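Local coordinates for tail fiber protein (Pseudomonas aeruginosa, PDB 6CL6) that probably recognises the bacterial surface receptor as the trimeric fiber of an R-type pyocin, a contractile injection system that attacks competing cells, at residues R208-H211 with G212-N216; V27-E30 with Q31-P34; N265-A268 with G269-T273. All coordinates share one frame; numbering follows the deposited sequence.

Contact 1 of 3, residues R208-H211 with G212-N216; sequences RMWH and GGDFN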
loop_
_atom_site.group_PDB
_atom_site.type_symbol
_atom_site.label_atom_id
_atom_site.label_comp_id
_atom_site.label_asym_id
_atom_site.label_seq_id
_atom_site.Cartn_x
_atom_site.Cartn_y
_atom_site.Cartn_z
ATOM N N ARG A 208 -8.917 -21.199 0.065
ATOM C CA ARG A 208 -8.241 -20.810 1.296
ATOM C C ARG A 208 -8.783 -19.471 1.781
ATOM O O ARG A 208 -8.679 -18.454 1.078
ATOM C CB ARG A 208 -6.726 -20.715 1.063
ATOM C CG ARG A 208 -5.965 -20.397 2.332
ATOM C CD ARG A 208 -4.498 -20.203 2.029
ATOM N NE ARG A 208 -3.756 -19.965 3.253
ATOM C CZ ARG A 208 -3.779 -18.813 3.925
ATOM N NH1 ARG A 208 -4.520 -17.818 3.497
ATOM N NH2 ARG A 208 -3.071 -18.665 5.037
ATOM N N MET A 209 -9.341 -19.470 2.978
ATOM C CA MET A 209 -9.811 -18.222 3.585
ATOM C C MET A 209 -8.660 -17.239 3.802
ATOM O O MET A 209 -7.578 -17.627 4.221
ATOM C CB MET A 209 -10.494 -18.526 4.920
ATOM C CG MET A 209 -11.050 -17.322 5.643
ATOM S SD MET A 209 -11.490 -17.671 7.374
ATOM C CE MET A 209 -12.752 -18.888 7.263
ATOM N N TRP A 210 -8.902 -15.965 3.493
ATOM C CA TRP A 210 -8.026 -14.875 3.909
ATOM C C TRP A 210 -8.442 -14.454 5.321
ATOM O O TRP A 210 -9.628 -14.212 5.567
ATOM C CB TRP A 210 -8.134 -13.660 2.987
ATOM C CG TRP A 210 -7.514 -13.801 1.645
ATOM C CD1 TRP A 210 -8.134 -13.621 0.438
ATOM C CD2 TRP A 210 -6.170 -14.125 1.362
ATOM N NE1 TRP A 210 -7.238 -13.829 -0.585
ATOM C CE2 TRP A 210 -6.019 -14.137 -0.040
ATOM C CE3 TRP A 210 -5.042 -14.404 2.163
ATOM C CZ2 TRP A 210 -4.808 -14.463 -0.661
ATOM C CZ3 TRP A 210 -3.841 -14.698 1.541
ATOM C CH2 TRP A 210 -3.734 -14.719 0.149
ATOM N N HIS A 211 -7.479 -14.341 6.230
ATOM C CA HIS A 211 -7.787 -13.921 7.581
ATOM C C HIS A 211 -6.758 -12.923 8.086
ATOM O O HIS A 211 -5.773 -12.585 7.411
ATOM C CB HIS A 211 -7.926 -15.152 8.514
ATOM C CG HIS A 211 -6.692 -15.978 8.609
ATOM N ND1 HIS A 211 -5.607 -15.604 9.364
ATOM C CD2 HIS A 211 -6.370 -17.161 8.047
ATOM C CE1 HIS A 211 -4.659 -16.510 9.248
ATOM N NE2 HIS A 211 -5.102 -17.471 8.459
ATOM N N GLY A 212 -7.024 -12.412 9.284
ATOM C CA GLY A 212 -6.233 -11.342 9.867
ATOM C C GLY A 212 -4.802 -11.713 10.170
ATOM O O GLY A 212 -3.948 -10.822 10.281
ATOM N N GLY A 213 -4.509 -13.006 10.316
ATOM C CA GLY A 213 -3.131 -13.427 10.433
ATOM C C GLY A 213 -2.353 -13.390 9.129
ATOM O O GLY A 213 -1.120 -13.389 9.154
ATOM N N ASP A 214 -3.039 -13.349 7.993
ATOM C CA ASP A 214 -2.368 -13.309 6.712
ATOM C C ASP A 214 -1.870 -11.913 6.374
ATOM O O ASP A 214 -0.726 -11.747 5.928
ATOM C CB ASP A 214 -3.310 -13.771 5.598
ATOM C CG ASP A 214 -3.674 -15.229 5.728
ATOM O OD1 ASP A 214 -2.773 -15.994 6.084
ATOM O OD2 ASP A 214 -4.861 -15.556 5.451
ATOM N N PHE A 215 -2.750 -10.918 6.481
ATOM C CA PHE A 215 -2.419 -9.537 6.139
ATOM C C PHE A 215 -3.452 -8.622 6.774
ATOM O O PHE A 215 -4.550 -9.050 7.142
ATOM C CB PHE A 215 -2.390 -9.278 4.628
ATOM C CG PHE A 215 -3.729 -9.404 3.974
ATOM C CD1 PHE A 215 -4.195 -10.643 3.557
ATOM C CD2 PHE A 215 -4.536 -8.286 3.780
ATOM C CE1 PHE A 215 -5.456 -10.751 2.945
ATOM C CE2 PHE A 215 -5.783 -8.396 3.199
ATOM C CZ PHE A 215 -6.252 -9.637 2.785
ATOM N N ASN A 216 -3.086 -7.352 6.865
ATOM C CA ASN A 216 -3.947 -6.276 7.344
ATOM C C ASN A 216 -4.117 -5.314 6.178
ATOM O O ASN A 216 -3.117 -4.793 5.670
ATOM C CB ASN A 216 -3.310 -5.586 8.564
ATOM C CG ASN A 216 -4.188 -4.481 9.145
ATOM O OD1 ASN A 216 -5.159 -4.039 8.526
ATOM N ND2 ASN A 216 -3.830 -4.017 10.334
#
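Arg-208 and Asp-214 approach from opposite directions across a type I beta-turn, residues 211-214, that follows strand 202-208, the last strand of a mixed sheet. The guanidinium meets the carboxylate end-on, with one nitrogen to each oxygen. NH2 of Arg-208 lies 2.9 Å from OD1 of Asp-214, and NH1 of Arg-208 lies 3.0 Å from OD2 of Asp-214. The two planes are twisted against each other, so this salt bridge is not flat. The arginine chain is extended, with CG anti to the backbone N (chi1 -176°), which carries the guanidinium out to the carboxylate. NH2 also forms a salt bridge with Glu-191. OD2 of Asp-214 takes a second bond, 3.0 Å from N of His-211, and its two donors come from opposite faces of the carboxylate. The same oxygen lies over one face of the His-211 ring. NE2 of that ring is bonded to the carbonyl of Glu-191.

Trp-210 and Phe-215 form an offset edge-to-face pair, with the phenyl edge toward the indole face and the planes 76° apart. NE1 of Trp-210 bonds to O of Phe-215 of the third subunit, so the turn is also part of the trimer interface. The turn is closed by a hydrogen bond from N of Asp-214 to O of His-211, at 2.9 Å. N of Gly-213 donates to ND1 of His-211 at 3.0 Å, tilted 18° from the ring plane.

Contact 2 of 3, residues V27-E30 with Q31-P34; sequences VLAE and QRLP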
loop_
_atom_site.group_PDB
_atom_site.type_symbol
_atom_site.label_atom_id
_atom_site.label_comp_id
_atom_site.label_asym_id
_atom_site.label_seq_id
_atom_site.Cartn_x
_atom_site.Cartn_y
_atom_site.Cartn_z
ATOM N N VAL A 27 -41.406 -71.665 40.412
ATOM C CA VAL A 27 -40.990 -71.014 39.174
ATOM C C VAL A 27 -40.703 -72.095 38.137
ATOM O O VAL A 27 -39.914 -73.015 38.385
ATOM C CB VAL A 27 -39.762 -70.120 39.403
ATOM C CG1 VAL A 27 -39.284 -69.534 38.088
ATOM C CG2 VAL A 27 -40.094 -68.992 40.404
ATOM N N LEU A 28 -41.348 -71.978 36.979
ATOM C CA LEU A 28 -41.130 -72.913 35.887
ATOM C C LEU A 28 -39.667 -72.987 35.489
ATOM O O LEU A 28 -38.977 -71.977 35.444
ATOM C CB LEU A 28 -41.957 -72.453 34.677
ATOM C CG LEU A 28 -43.462 -72.550 34.784
ATOM C CD1 LEU A 28 -44.128 -71.699 33.736
ATOM C CD2 LEU A 28 -43.841 -74.002 34.631
ATOM N N ALA A 29 -39.209 -74.194 35.156
ATOM C CA ALA A 29 -37.911 -74.360 34.503
ATOM C C ALA A 29 -37.928 -73.623 33.170
ATOM O O ALA A 29 -38.952 -73.561 32.490
ATOM C CB ALA A 29 -37.600 -75.854 34.281
ATOM N N GLU A 30 -36.800 -73.001 32.822
ATOM C CA GLU A 30 -36.774 -72.158 31.625
ATOM C C GLU A 30 -37.102 -72.955 30.363
ATOM O O GLU A 30 -37.758 -72.432 29.451
ATOM C CB GLU A 30 -35.391 -71.516 31.495
ATOM C CG GLU A 30 -35.031 -70.605 32.687
ATOM C CD GLU A 30 -33.678 -69.928 32.562
ATOM O OE1 GLU A 30 -33.115 -69.906 31.450
ATOM O OE2 GLU A 30 -33.161 -69.453 33.600
ATOM N N GLN A 31 -36.719 -74.248 30.326
ATOM C CA GLN A 31 -37.000 -75.068 29.148
ATOM C C GLN A 31 -38.493 -75.233 28.895
ATOM O O GLN A 31 -38.881 -75.574 27.774
ATOM C CB GLN A 31 -36.344 -76.434 29.279
ATOM C CG GLN A 31 -34.818 -76.446 29.226
ATOM C CD GLN A 31 -34.145 -75.936 30.496
ATOM O OE1 GLN A 31 -34.710 -75.984 31.594
ATOM N NE2 GLN A 31 -32.920 -75.467 30.348
ATOM N N ARG A 32 -39.340 -74.988 29.897
ATOM C CA ARG A 32 -40.772 -75.091 29.708
ATOM C C ARG A 32 -41.351 -73.896 28.944
ATOM O O ARG A 32 -42.483 -73.975 28.484
ATOM C CB ARG A 32 -41.490 -75.204 31.069
ATOM C CG ARG A 32 -41.038 -76.341 31.960
ATOM C CD ARG A 32 -41.466 -77.712 31.404
ATOM N NE ARG A 32 -40.541 -78.241 30.408
ATOM C CZ ARG A 32 -39.353 -78.773 30.672
ATOM N NH1 ARG A 32 -38.904 -78.841 31.922
ATOM N NH2 ARG A 32 -38.603 -79.229 29.683
ATOM N N LEU A 33 -40.597 -72.800 28.798
ATOM C CA LEU A 33 -41.080 -71.562 28.176
ATOM C C LEU A 33 -40.941 -71.614 26.650
ATOM O O LEU A 33 -39.964 -72.142 26.131
ATOM C CB LEU A 33 -40.291 -70.361 28.679
ATOM C CG LEU A 33 -40.327 -69.995 30.152
ATOM C CD1 LEU A 33 -39.559 -68.690 30.322
ATOM C CD2 LEU A 33 -41.747 -69.861 30.616
ATOM N N PRO A 34 -41.878 -71.027 25.923
ATOM C CA PRO A 34 -41.648 -70.787 24.497
ATOM C C PRO A 34 -40.317 -70.051 24.344
ATOM O O PRO A 34 -39.945 -69.234 25.185
ATOM C CB PRO A 34 -42.845 -69.925 24.078
ATOM C CG PRO A 34 -43.907 -70.236 25.077
ATOM C CD PRO A 34 -43.166 -70.457 26.395
#
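Leu-28 touches Leu-33 and Arg-32 across a short 3-10 turn. Its CD1 lies 4.3 Å from CD2 of Leu-33, a loose apolar contact between branch ends. Its other methyl, CD2, comes 4.4 Å from CB of Arg-32. Both leucines are buried. Leu-28 packs on Leu-28 of both other subunits, and Leu-33 on Leu-33 of the third subunit and Pro-34 of the second.

Ala-29 follows and supplies the first carbonyl of the turn. Its O accepts from N of Arg-32 at 3.0 Å, a bond that spans three residues as in a 3-10 helix. The donor stands above the carbonyl plane, 51° out of it. CB and CG of Arg-32 pack beside the same oxygen. The methyl of Ala-29 lies 4.0 Å from NH1 of Arg-32, an oblique approach to the guanidinium. The arginine chain bends at chi2 (-70°) and again at chi3 (84°), which brings NH1 alongside that methyl. NE of Arg-32 bonds to the carbonyl of Gly-26 of the third subunit, so the arginine links two chains.

Glu-30 repeats the pattern one residue on. Its O accepts from N of Leu-33 at 2.9 Å, and CB of Leu-33 rests 3.4 Å from that same O of Glu-30. The Glu-30 chain is extended, whereas Gln-31 bends so that its OE1 comes 3.9 Å from CB of Ala-29. Both side chains touch Arg-38.

The turn lies in the loop between strands 23-25 and 57-60. It precedes the five-stranded antiparallel sheet that begins with strand 57-60, and the same segment of all three subunits meets here.

Contact 3 of 3, residues N265-A268 with G269-T273; sequences NTAA and GARST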
loop_
_atom_site.group_PDB
_atom_site.type_symbol
_atom_site.label_atom_id
_atom_site.label_comp_id
_atom_site.label_asym_id
_atom_site.label_seq_id
_atom_site.Cartn_x
_atom_site.Cartn_y
_atom_site.Cartn_z
ATOM N N ASN A 265 31.225 46.627 -11.403
ATOM C CA ASN A 265 29.929 47.290 -11.314
ATOM C C ASN A 265 30.052 48.810 -11.284
ATOM O O ASN A 265 29.056 49.489 -11.009
ATOM C CB ASN A 265 29.143 46.806 -10.083
ATOM C CG ASN A 265 29.894 47.001 -8.776
ATOM O OD1 ASN A 265 30.943 47.634 -8.728
ATOM N ND2 ASN A 265 29.342 46.448 -7.697
ATOM N N THR A 266 31.234 49.351 -11.556
ATOM C CA THR A 266 31.424 50.794 -11.708
ATOM C C THR A 266 31.944 51.109 -13.104
ATOM O O THR A 266 32.636 50.297 -13.723
ATOM C CB THR A 266 32.410 51.363 -10.679
ATOM O OG1 THR A 266 33.727 50.884 -10.954
ATOM C CG2 THR A 266 32.004 50.963 -9.267
ATOM N N ALA A 267 31.616 52.307 -13.592
ATOM C CA ALA A 267 32.111 52.732 -14.896
ATOM C C ALA A 267 33.629 52.730 -14.929
ATOM O O ALA A 267 34.245 52.284 -15.907
ATOM C CB ALA A 267 31.567 54.118 -15.222
ATOM N N ALA A 268 34.257 53.268 -13.880
ATOM C CA ALA A 268 35.713 53.292 -13.824
ATOM C C ALA A 268 36.280 51.878 -13.865
ATOM O O ALA A 268 37.219 51.596 -14.616
ATOM C CB ALA A 268 36.175 54.020 -12.566
ATOM N N GLY A 269 35.736 50.981 -13.040
ATOM C CA GLY A 269 36.193 49.601 -13.061
ATOM C C GLY A 269 35.996 48.945 -14.410
ATOM O O GLY A 269 36.871 48.215 -14.889
ATOM N N ALA A 270 34.847 49.196 -15.040
ATOM C CA ALA A 270 34.599 48.654 -16.372
ATOM C C ALA A 270 35.645 49.152 -17.363
ATOM O O ALA A 270 36.213 48.372 -18.141
ATOM C CB ALA A 270 33.202 49.046 -16.841
ATOM N N ARG A 271 35.935 50.446 -17.329
ATOM C CA ARG A 271 36.925 50.997 -18.250
ATOM C C ARG A 271 38.289 50.367 -18.021
ATOM O O ARG A 271 39.026 50.094 -18.978
ATOM C CB ARG A 271 37.010 52.518 -18.090
ATOM C CG ARG A 271 35.795 53.269 -18.600
ATOM C CD ARG A 271 36.123 54.768 -18.713
ATOM N NE ARG A 271 36.626 55.293 -17.453
ATOM C CZ ARG A 271 35.874 55.869 -16.510
ATOM N NH1 ARG A 271 34.562 55.991 -16.667
ATOM N NH2 ARG A 271 36.441 56.324 -15.406
ATOM N N SER A 272 38.642 50.109 -16.760
ATOM C CA SER A 272 39.921 49.475 -16.482
ATOM C C SER A 272 39.975 48.061 -17.048
ATOM O O SER A 272 41.035 47.600 -17.493
ATOM C CB SER A 272 40.178 49.449 -14.978
ATOM O OG SER A 272 41.405 48.780 -14.714
ATOM N N THR A 273 38.847 47.348 -17.022
ATOM C CA THR A 273 38.840 45.979 -17.504
ATOM C C THR A 273 39.116 45.917 -18.995
ATOM O O THR A 273 39.849 45.030 -19.452
ATOM C CB THR A 273 37.500 45.310 -17.190
ATOM O OG1 THR A 273 37.359 45.205 -15.771
ATOM C CG2 THR A 273 37.394 43.930 -17.855
#
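OG1 of Thr-266 sits between the backbone N and the carbonyl carbon (chi1 68°), which turns the hydroxyl toward N of Gly-269. Arg-271 starts with CG beside its backbone N and bends at chi3 (-54°), bringing the guanidinium back over the preceding turn. OG1 of Thr-266 accepts from N of Gly-269 at 2.9 Å. The guanidinium lays one face over the backbone of Ala-267 and Ala-268. NH2 of Arg-271 is 3.5 Å from CA of Ala-268, and NH1 of Arg-271 is 3.8 Å from CB of Ala-267. CG of Arg-271 is closer to the backbone, 3.3 Å from O of Ala-267.

This is the N-terminal end of helix 267-274, with Thr-266 as the N-cap. The threonine side chain meets an amide of the first turn. Regular bonds begin with N of Ala-270, which lies 2.8 Å from O of Thr-266. They continue with N of Arg-271, 2.9 Å from O of Ala-267, and then with N of Ser-272 bonding back to O of Ala-268. The short helix borders a neighbouring chain. Ala-267 packs on Thr-273 of the second subunit, and Ala-270 packs on Ile-274 there. NH1 of Arg-271 bonds to the carbonyl of Ile-274 of the second subunit. In its own chain, Ala-270 touches Val-262, and its CB lies 3.4 Å from O of Thr-266.

The three contacts are strung along an elongated chain. Contact 2 and contact 3 lie on opposite sides of its centre, about 151 Å apart between centres, and contact 1 lies nearest that centre. None touches another, and they share no helix or strand. Contacts 1 and 2 are partly buried, while contact 3 is a surface contact. Their chemistry differs. Contact 1 combines a salt bridge with an aromatic pair after a strand. Contact 2 relies on backbone bonds and leucine packing. Contact 3 is a capped helix start with an arginine folded over it. In each, a side chain also bonds to a neighbouring subunit, as befits a trimeric fiber.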